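Local coordinates for putative periplasmic protein (Salmonella enterica, PDB 3OE3), which probably inhibits host C-type lysozymes in the bacterial periplasm, and so would defend the cell against lysozyme attack, at residues C[65-69]-C[70-74]. Residues are numbered along the deposited sequence; the frame is centred on the assembly and turned at random.
Sequences LYTKG and KTAEL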
loop_
_atom_site.group_PDB
_atom_site.type_symbol
_atom_site.label_atom_id
_atom_site.label_comp_id
_atom_site.label_asym_id
_atom_site.label_seq_id
_atom_site.Cartn_x
_atom_site.Cartn_y
_atom_site.Cartn_z
ATOM N N LEU C 65 7.914 -3.139 11.156
ATOM C CA LEU C 65 8.849 -3.457 10.100
ATOM C C LEU C 65 10.153 -2.762 10.447
ATOM O O LEU C 65 10.217 -1.522 10.547
ATOM C CB LEU C 65 8.295 -2.949 8.750
ATOM C CG LEU C 65 9.233 -3.030 7.543
ATOM C CD1 LEU C 65 9.477 -4.496 7.177
ATOM C CD2 LEU C 65 8.660 -2.244 6.335
ATOM N N TYR C 66 11.195 -3.551 10.679
ATOM C CA TYR C 66 12.481 -2.987 11.034
ATOM C C TYR C 66 13.423 -3.132 9.866
ATOM O O TYR C 66 13.649 -4.240 9.384
ATOM C CB TYR C 66 13.057 -3.701 12.255
ATOM C CG TYR C 66 12.201 -3.540 13.479
ATOM C CD1 TYR C 66 12.424 -2.506 14.370
ATOM C CD2 TYR C 66 11.153 -4.410 13.737
ATOM C CE1 TYR C 66 11.635 -2.351 15.490
ATOM C CE2 TYR C 66 10.360 -4.260 14.855
ATOM C CZ TYR C 66 10.611 -3.232 15.728
ATOM O OH TYR C 66 9.825 -3.082 16.849
ATOM N N THR C 67 13.981 -2.018 9.407
ATOM C CA THR C 67 14.857 -2.076 8.250
ATOM C C THR C 67 16.179 -1.374 8.514
ATOM O O THR C 67 16.249 -0.412 9.282
ATOM C CB THR C 67 14.195 -1.474 6.989
ATOM O OG1 THR C 67 14.386 -0.054 6.963
ATOM C CG2 THR C 67 12.696 -1.796 6.949
ATOM N N LYS C 68 17.218 -1.881 7.861
ATOM C CA LYS C 68 18.579 -1.408 8.021
ATOM C C LYS C 68 19.288 -1.678 6.708
ATOM O O LYS C 68 19.509 -2.830 6.354
ATOM C CB LYS C 68 19.265 -2.178 9.148
ATOM C CG LYS C 68 20.686 -1.733 9.439
ATOM C CD LYS C 68 20.716 -0.334 10.019
ATOM C CE LYS C 68 22.145 0.115 10.289
ATOM N NZ LYS C 68 22.863 -0.852 11.165
ATOM N N GLY C 69 19.638 -0.622 5.980
ATOM C CA GLY C 69 20.256 -0.787 4.676
ATOM C C GLY C 69 19.351 -1.567 3.735
ATOM O O GLY C 69 18.212 -1.169 3.463
ATOM N N LYS C 70 19.853 -2.696 3.250
ATOM C CA LYS C 70 19.122 -3.522 2.295
ATOM C C LYS C 70 18.317 -4.602 2.990
ATOM O O LYS C 70 17.658 -5.406 2.328
ATOM C CB LYS C 70 20.094 -4.202 1.331
ATOM C CG LYS C 70 20.952 -3.251 0.538
ATOM C CD LYS C 70 21.901 -4.021 -0.350
ATOM C CE LYS C 70 22.973 -3.109 -0.910
ATOM N NZ LYS C 70 24.264 -3.830 -0.985
ATOM N N THR C 71 18.375 -4.634 4.319
ATOM C CA THR C 71 17.790 -5.736 5.058
ATOM C C THR C 71 16.540 -5.308 5.809
ATOM O O THR C 71 16.301 -4.119 6.035
ATOM C CB THR C 71 18.798 -6.364 6.048
ATOM O OG1 THR C 71 18.977 -5.500 7.176
ATOM C CG2 THR C 71 20.141 -6.608 5.364
ATOM N N ALA C 72 15.731 -6.284 6.192
ATOM C CA ALA C 72 14.483 -5.977 6.875
ATOM C C ALA C 72 13.991 -7.193 7.653
ATOM O O ALA C 72 14.371 -8.331 7.362
ATOM C CB ALA C 72 13.422 -5.532 5.876
ATOM N N GLU C 73 13.124 -6.932 8.626
ATOM C CA GLU C 73 12.492 -7.970 9.420
ATOM C C GLU C 73 11.077 -7.511 9.701
ATOM O O GLU C 73 10.866 -6.361 10.082
ATOM C CB GLU C 73 13.223 -8.160 10.760
ATOM C CG GLU C 73 14.723 -8.414 10.653
ATOM C CD GLU C 73 15.053 -9.871 10.386
ATOM O OE1 GLU C 73 14.147 -10.714 10.513
ATOM O OE2 GLU C 73 16.218 -10.173 10.057
ATOM N N LEU C 74 10.109 -8.398 9.512
ATOM C CA LEU C 74 8.731 -8.110 9.894
ATOM C C LEU C 74 8.325 -8.963 11.087
ATOM O O LEU C 74 8.462 -10.196 11.085
ATOM C CB LEU C 74 7.755 -8.328 8.719
ATOM C CG LEU C 74 6.277 -8.036 9.005
ATOM C CD1 LEU C 74 6.042 -6.554 9.253
ATOM C CD2 LEU C 74 5.406 -8.545 7.850
HETATM O O HOH W 1 15.635 -2.387 3.638
#
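Tyr66 pairs with Glu73 and Lys68 with Thr71 through reciprocal backbone hydrogen bonds, so that strands 65-68 and 71-74 run antiparallel, joined by a type II' turn from Lys68 to Thr71 in which Gly69 takes up the positive phi of 59°. The carbonyl oxygen of Lys68 is gripped twice: Thr71 N reaches it from above the carbonyl plane at 2.9 Å, while Thr71 OG1 donates in that plane, on a lone pair, at 2.8 Å. A chi1 of 74° sets the hydroxyl of Thr71 between its own backbone N and carbonyl carbon, from where it can reach across the turn. On the opposite face of the ribbon, a water donates to both Gly69 O (2.9 Å) and Thr71 O. This face also carries Leu65, Thr67, Ala72 and Leu74: the methyl CB of Ala72 lies 4.0 Å from Thr67 CG2 and 4.3 Å from Leu65 CD1, and Leu74 CD1 reaches Leu65 CB. Met18 of strand 16-24 packs on Leu65 and Ala72, and Tyr22 on Leu65 and Thr67, whereas Glu73, on the Tyr66 face, turns its OE1 to Asn85 N. The arrangement is a 2:2 beta hairpin, linking neighbouring strands of the closed antiparallel barrel of this MliC-family protein.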